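Side-chain contacts in CptN Toxin (Eubacterium rectale DSM 17629, PDB 4RMO), which acts as the toxin of a type III toxin-antitoxin system, probably an endoribonuclease, and is bound by its pseudoknotted RNA antitoxin in a protein-RNA assembly: residues Y21-G24 and N29-H32; M92-D97 and Q147-R152. All coordinates share one frame; numbering follows the deposited sequence.

Interaction 1: Y21-G24 and N29-H32. With nucleotides of chain B; nucleotides of chain F.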
loop_
_atom_site.group_PDB
_atom_site.type_symbol
_atom_site.label_atom_id
_atom_site.label_comp_id
_atom_site.label_asym_id
_atom_site.label_seq_id
_atom_site.Cartn_x
_atom_site.Cartn_y
_atom_site.Cartn_z
ATOM N N TYR A 21 13.706 1.214 35.462
ATOM C CA TYR A 21 14.170 1.157 34.069
ATOM C C TYR A 21 13.235 1.833 33.049
ATOM O O TYR A 21 13.632 2.016 31.893
ATOM C CB TYR A 21 14.522 -0.263 33.669
ATOM C CG TYR A 21 15.560 -0.911 34.566
ATOM C CD1 TYR A 21 16.676 -0.211 35.009
ATOM C CD2 TYR A 21 15.448 -2.256 34.939
ATOM C CE1 TYR A 21 17.644 -0.799 35.814
ATOM C CE2 TYR A 21 16.411 -2.861 35.743
ATOM C CZ TYR A 21 17.514 -2.113 36.168
ATOM O OH TYR A 21 18.458 -2.667 36.974
ATOM N N LEU A 22 12.043 2.249 33.473
ATOM C CA LEU A 22 11.203 3.070 32.606
ATOM C C LEU A 22 11.946 4.340 32.323
ATOM O O LEU A 22 12.703 4.838 33.183
ATOM C CB LEU A 22 9.867 3.396 33.277
ATOM C CG LEU A 22 8.875 2.231 33.433
ATOM C CD1 LEU A 22 7.762 2.679 34.368
ATOM C CD2 LEU A 22 8.353 1.800 32.081
ATOM N N LYS A 23 11.751 4.903 31.142
ATOM C CA LYS A 23 12.354 6.220 30.860
ATOM C C LYS A 23 11.711 7.267 31.788
ATOM O O LYS A 23 10.493 7.393 31.865
ATOM C CB LYS A 23 12.126 6.626 29.421
ATOM C CG LYS A 23 13.058 5.993 28.409
ATOM C CD LYS A 23 14.510 5.916 28.708
ATOM C CE LYS A 23 15.189 7.053 28.096
ATOM N NZ LYS A 23 16.637 6.876 28.166
ATOM N N GLY A 24 12.541 8.049 32.442
ATOM C CA GLY A 24 12.046 9.028 33.447
ATOM C C GLY A 24 11.078 10.024 32.831
ATOM O O GLY A 24 11.362 10.599 31.757
ATOM N N ASN A 29 6.968 16.162 31.740
ATOM C CA ASN A 29 7.385 16.819 30.531
ATOM C C ASN A 29 7.792 15.892 29.348
ATOM O O ASN A 29 8.010 16.385 28.246
ATOM C CB ASN A 29 8.556 17.756 30.847
ATOM C CG ASN A 29 8.157 18.934 31.718
ATOM O OD1 ASN A 29 8.367 18.932 32.929
ATOM N ND2 ASN A 29 7.509 19.877 31.127
ATOM N N ARG A 30 7.935 14.591 29.559
ATOM C CA ARG A 30 8.296 13.715 28.473
ATOM C C ARG A 30 7.049 13.326 27.674
ATOM O O ARG A 30 6.136 12.699 28.205
ATOM C CB ARG A 30 8.948 12.424 28.950
ATOM C CG ARG A 30 9.519 11.624 27.745
ATOM C CD ARG A 30 10.066 10.262 28.071
ATOM N NE ARG A 30 11.165 10.395 28.988
ATOM C CZ ARG A 30 12.416 10.663 28.657
ATOM N NH1 ARG A 30 12.785 10.848 27.387
ATOM N NH2 ARG A 30 13.320 10.714 29.617
ATOM N N PRO A 31 7.016 13.668 26.372
ATOM C CA PRO A 31 5.896 13.196 25.581
ATOM C C PRO A 31 5.919 11.684 25.416
ATOM O O PRO A 31 6.985 11.108 25.229
ATOM C CB PRO A 31 6.105 13.902 24.223
ATOM C CG PRO A 31 7.548 14.174 24.136
ATOM C CD PRO A 31 7.990 14.425 25.552
ATOM N N HIS A 32 4.743 11.058 25.448
ATOM C CA HIS A 32 4.612 9.646 25.211
ATOM C C HIS A 32 3.609 9.424 24.103
ATOM O O HIS A 32 2.583 10.109 24.018
ATOM C CB HIS A 32 4.107 8.918 26.460
ATOM C CG HIS A 32 5.129 8.723 27.523
ATOM N ND1 HIS A 32 5.479 9.724 28.410
ATOM C CD2 HIS A 32 5.876 7.647 27.857
ATOM C CE1 HIS A 32 6.413 9.278 29.228
ATOM N NE2 HIS A 32 6.668 8.018 28.919
ATOM O "O5'" A B 1 16.068 10.498 29.147
ATOM C "C5'" A B 1 16.924 11.666 29.361
ATOM C "C4'" A B 1 18.011 11.403 30.377
ATOM O "O4'" A B 1 17.436 11.176 31.686
ATOM C "C3'" A B 1 18.892 10.180 30.140
ATOM O "O3'" A B 1 19.919 10.488 29.217
ATOM C "C2'" A B 1 19.423 9.909 31.534
ATOM O "O2'" A B 1 20.445 10.807 31.889
ATOM C "C1'" A B 1 18.186 10.194 32.381
ATOM N N9 A B 1 17.326 9.038 32.589
ATOM C C8 A B 1 16.084 8.810 32.050
ATOM N N7 A B 1 15.534 7.684 32.440
ATOM C C5 A B 1 16.461 7.148 33.318
ATOM C C6 A B 1 16.484 5.950 34.052
ATOM N N6 A B 1 15.500 5.059 34.045
ATOM N N1 A B 1 17.567 5.708 34.823
ATOM C C2 A B 1 18.563 6.609 34.829
ATOM N N3 A B 1 18.668 7.755 34.162
ATOM C C4 A B 1 17.573 7.970 33.416
ATOM P P A B 2 20.489 9.347 28.233
ATOM O OP1 A B 2 21.491 9.992 27.393
ATOM O OP2 A B 2 19.336 8.652 27.609
ATOM O "O5'" A B 2 21.150 8.293 29.223
ATOM C "C5'" A B 2 22.319 8.645 30.004
ATOM C "C4'" A B 2 22.570 7.564 31.020
ATOM O "O4'" A B 2 21.391 7.418 31.872
ATOM C "C3'" A B 2 22.779 6.150 30.462
ATOM O "O3'" A B 2 24.101 5.867 30.046
ATOM C "C2'" A B 2 22.435 5.288 31.663
ATOM O "O2'" A B 2 23.447 5.312 32.631
ATOM C "C1'" A B 2 21.238 6.045 32.230
ATOM N N9 A B 2 19.980 5.573 31.687
ATOM C C8 A B 2 19.188 6.151 30.730
ATOM N N7 A B 2 18.074 5.498 30.503
ATOM C C5 A B 2 18.114 4.451 31.409
ATOM C C6 A B 2 17.218 3.405 31.682
ATOM N N6 A B 2 16.055 3.241 31.040
ATOM N N1 A B 2 17.554 2.529 32.653
ATOM C C2 A B 2 18.716 2.697 33.292
ATOM N N3 A B 2 19.642 3.642 33.125
ATOM C C4 A B 2 19.269 4.502 32.164
ATOM P P G F 44 9.228 23.074 23.747
ATOM O OP1 G F 44 10.620 23.360 23.304
ATOM O OP2 G F 44 8.201 22.488 22.838
ATOM O "O5'" G F 44 9.305 22.098 24.991
ATOM C "C5'" G F 44 10.052 22.451 26.170
ATOM C "C4'" G F 44 9.698 21.488 27.287
ATOM O "O4'" G F 44 8.282 21.658 27.640
ATOM C "C3'" G F 44 9.855 20.015 26.918
ATOM O "O3'" G F 44 10.287 19.236 28.023
ATOM C "C2'" G F 44 8.421 19.626 26.611
ATOM O "O2'" G F 44 8.111 18.243 26.557
ATOM C "C1'" G F 44 7.709 20.380 27.732
ATOM N N9 G F 44 6.254 20.395 27.597
ATOM C C8 G F 44 5.392 19.913 28.552
ATOM N N7 G F 44 4.158 19.832 28.136
ATOM C C5 G F 44 4.199 20.309 26.839
ATOM C C6 G F 44 3.165 20.403 25.866
ATOM O O6 G F 44 1.964 20.109 25.987
ATOM N N1 G F 44 3.657 20.842 24.636
ATOM C C2 G F 44 4.971 21.142 24.379
ATOM N N2 G F 44 5.248 21.592 23.151
ATOM N N3 G F 44 5.946 21.042 25.273
ATOM C C4 G F 44 5.497 20.586 26.461
HETATM O O HOH W 1 8.584 5.963 30.199
#
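R30 takes hold of the carbonyl of G24 with two guanidinium nitrogens, drawing together two parts of the loop between helix 11-17 and strand 32-37. Its CB already lies 4.1 Å from G24 O. From there CG runs anti to the backbone N (chi1 -171°), and the chain stays extended until a bend at chi3 (-62°) turns the guanidinium side-on to the carbonyl. NE donates to G24 O over 2.8 Å from above the carbonyl plane, whereas NH2, 2.9 Å from the same oxygen, lies in that plane on a lone pair. NH2 has a second acceptor, O5' of A1 in chain B, at 2.8 Å, while NH1 bonds to L50 O; these bonds together fix the rotation of the group. Over one guanidinium face sits K23 CB, 3.9 Å from R30 NE.

The segment 21-24 reads the RNA largely through its backbone: Y21 O and L22 O accept from N6 of A2 and A1 of chain B, respectively, and G24 N donates to N7 of that A1 (3.0 Å). K23 NZ bonds N7 of A2 of chain B at 3.1 Å. A water links K23 O to H32 NE2. The loop that carries these contacts lies between helix 11-17, against which L22 and H32 pack, and strand 44-51, where P49 meets K23 and R30.

Interaction 2: M92-D97 and Q147-R152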
loop_
_atom_site.group_PDB
_atom_site.type_symbol
_atom_site.label_atom_id
_atom_site.label_comp_id
_atom_site.label_asym_id
_atom_site.label_seq_id
_atom_site.Cartn_x
_atom_site.Cartn_y
_atom_site.Cartn_z
HETATM N N MSE A 92 8.711 0.476 25.592
HETATM C CA MSE A 92 7.260 0.643 25.614
HETATM C C MSE A 92 6.661 -0.040 26.813
HETATM O O MSE A 92 7.244 -1.000 27.347
HETATM C CB MSE A 92 6.660 0.046 24.359
HETATM C CG MSE A 92 6.856 -1.478 24.330
HETATM SE SE MSE A 92 6.304 -2.178 22.570
HETATM C CE MSE A 92 4.381 -1.852 22.647
ATOM N N PHE A 93 5.466 0.389 27.200
ATOM C CA PHE A 93 4.873 -0.110 28.428
ATOM C C PHE A 93 3.401 0.154 28.477
ATOM O O PHE A 93 2.892 0.971 27.720
ATOM C CB PHE A 93 5.529 0.592 29.638
ATOM C CG PHE A 93 5.302 2.089 29.646
ATOM C CD1 PHE A 93 4.177 2.636 30.223
ATOM C CD2 PHE A 93 6.224 2.928 29.086
ATOM C CE1 PHE A 93 3.987 3.990 30.262
ATOM C CE2 PHE A 93 6.040 4.296 29.085
ATOM C CZ PHE A 93 4.892 4.832 29.675
ATOM N N PRO A 94 2.694 -0.542 29.354
ATOM C CA PRO A 94 1.246 -0.390 29.398
ATOM C C PRO A 94 0.756 0.563 30.429
ATOM O O PRO A 94 1.426 0.810 31.411
ATOM C CB PRO A 94 0.777 -1.781 29.764
ATOM C CG PRO A 94 1.872 -2.316 30.623
ATOM C CD PRO A 94 3.149 -1.667 30.174
ATOM N N ILE A 95 -0.422 1.106 30.203
ATOM C CA ILE A 95 -0.971 2.092 31.088
ATOM C C ILE A 95 -2.506 2.070 31.023
ATOM O O ILE A 95 -3.082 1.466 30.123
ATOM C CB ILE A 95 -0.462 3.478 30.704
ATOM C CG1 ILE A 95 -0.579 4.436 31.867
ATOM C CG2 ILE A 95 -1.222 4.068 29.529
ATOM C CD1 ILE A 95 0.419 5.570 31.778
ATOM N N SER A 96 -3.161 2.676 32.004
ATOM C CA SER A 96 -4.614 2.789 31.992
ATOM C C SER A 96 -4.975 4.241 32.013
ATOM O O SER A 96 -4.149 5.099 32.315
ATOM C CB SER A 96 -5.253 2.074 33.217
ATOM O OG SER A 96 -4.870 2.670 34.437
ATOM N N ASP A 97 -6.228 4.489 31.738
ATOM C CA ASP A 97 -6.726 5.816 31.490
ATOM C C ASP A 97 -6.490 6.800 32.617
ATOM O O ASP A 97 -6.282 7.988 32.371
ATOM C CB ASP A 97 -8.231 5.748 31.185
ATOM C CG ASP A 97 -8.588 6.536 29.977
ATOM O OD1 ASP A 97 -8.341 6.001 28.867
ATOM O OD2 ASP A 97 -9.130 7.668 30.144
ATOM N N GLN A 147 5.652 -6.846 32.399
ATOM C CA GLN A 147 4.742 -7.885 32.913
ATOM C C GLN A 147 4.171 -7.481 34.304
ATOM O O GLN A 147 2.963 -7.522 34.549
ATOM C CB GLN A 147 5.452 -9.242 32.980
ATOM C CG GLN A 147 4.550 -10.437 33.283
ATOM C CD GLN A 147 3.371 -10.586 32.303
ATOM O OE1 GLN A 147 3.437 -10.157 31.130
ATOM N NE2 GLN A 147 2.293 -11.228 32.772
ATOM N N LYS A 148 5.037 -7.042 35.182
ATOM C CA LYS A 148 4.603 -6.621 36.495
ATOM C C LYS A 148 3.602 -5.458 36.399
ATOM O O LYS A 148 2.545 -5.489 37.032
ATOM C CB LYS A 148 5.816 -6.218 37.339
ATOM C CG LYS A 148 5.494 -5.928 38.792
ATOM C CD LYS A 148 6.774 -5.681 39.571
ATOM C CE LYS A 148 6.520 -4.596 40.606
ATOM N NZ LYS A 148 7.509 -4.594 41.718
ATOM N N ILE A 149 3.918 -4.466 35.558
ATOM C CA ILE A 149 3.006 -3.317 35.358
ATOM C C ILE A 149 1.673 -3.765 34.783
ATOM O O ILE A 149 0.611 -3.367 35.257
ATOM C CB ILE A 149 3.616 -2.245 34.429
ATOM C CG1 ILE A 149 4.895 -1.668 35.040
ATOM C CG2 ILE A 149 2.613 -1.116 34.241
ATOM C CD1 ILE A 149 5.749 -0.901 34.061
ATOM N N TYR A 150 1.741 -4.618 33.775
ATOM C CA TYR A 150 0.544 -5.135 33.133
ATOM C C TYR A 150 -0.386 -5.833 34.142
ATOM O O TYR A 150 -1.579 -5.567 34.172
ATOM C CB TYR A 150 0.959 -6.117 32.044
ATOM C CG TYR A 150 -0.109 -6.629 31.119
ATOM C CD1 TYR A 150 -0.831 -5.767 30.318
ATOM C CD2 TYR A 150 -0.316 -7.998 30.946
ATOM C CE1 TYR A 150 -1.766 -6.241 29.419
ATOM C CE2 TYR A 150 -1.241 -8.491 30.040
ATOM C CZ TYR A 150 -1.966 -7.608 29.286
ATOM O OH TYR A 150 -2.887 -8.062 28.385
ATOM N N GLU A 151 0.180 -6.677 34.995
ATOM C CA GLU A 151 -0.634 -7.374 36.039
ATOM C C GLU A 151 -1.202 -6.391 37.043
ATOM O O GLU A 151 -2.365 -6.478 37.391
ATOM C CB GLU A 151 0.204 -8.455 36.749
ATOM C CG GLU A 151 0.581 -9.563 35.759
ATOM C CD GLU A 151 1.497 -10.620 36.331
ATOM O OE1 GLU A 151 2.043 -10.413 37.442
ATOM O OE2 GLU A 151 1.677 -11.651 35.664
ATOM N N ARG A 152 -0.404 -5.411 37.468
ATOM C CA ARG A 152 -0.935 -4.403 38.391
ATOM C C ARG A 152 -2.124 -3.681 37.794
ATOM O O ARG A 152 -3.110 -3.425 38.499
ATOM C CB ARG A 152 0.138 -3.411 38.793
ATOM C CG ARG A 152 -0.198 -2.539 39.994
ATOM C CD ARG A 152 0.998 -2.381 40.942
ATOM N NE ARG A 152 1.128 -1.175 41.783
ATOM C CZ ARG A 152 0.164 -0.327 42.141
ATOM N NH1 ARG A 152 -1.101 -0.483 41.774
ATOM N NH2 ARG A 152 0.493 0.697 42.889
#
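Strand 93-96 passes helix 146-153 and comes nearest to it at P94 and Y150, whose CA atoms are 6.1 Å apart. Turn-to-turn bonds such as E151 N to Q147 O keep the helix regular here, and no hydrogen bond crosses to the strand. P94 is directed at the helix, and its ring meets the junction of I149 and Y150: CG lies 3.9 Å from I149 CG2 and equally close to the backbone N of Y150. The I149 methyl is brought there because CG2 is anti to the backbone N, and it also lies 3.6 Å from P94 O. This is a helix laid on one face of an antiparallel sheet. Strand 93-96 pairs with strand 44-51, and I146 and L153 extend the apolar cover over P94, whose ring also touches I44 and W46. I95 points away from helix 146-153 and packs on F13 and M47. Y150 contributes mainly its CB, 4.2 Å from P94 CG. On a side of the helix that does not face the strand, Q147 NE2 bonds E151 OE2 one turn on (3.0 Å), meeting it from above the carboxylate plane. The hydroxyl of Y150 is hydrogen-bonded to D38.

How the interactions relate
Interaction 1 touches the RNA directly and interaction 2 is set back from it, their centres 14 Å apart; the nearest atom of interaction 2 is about 8 Å from the nucleic acid. F93 is the main bridge between them. Its CZ lies 3.5 Å from H32 CD2, with the two rings nearly perpendicular, and its CD2 is 3.8 Å from L22 CD2. The other methyl of L22, CD1, reaches I149 CD1 at 4.1 Å, so the loop whose backbone contacts A1 and A2 of chain B has its apolar underside resting on both strand 93-96 and helix 146-153. F13 of helix 11-17 contacts L22, F93 and I149 alike, tying the two sites into one core.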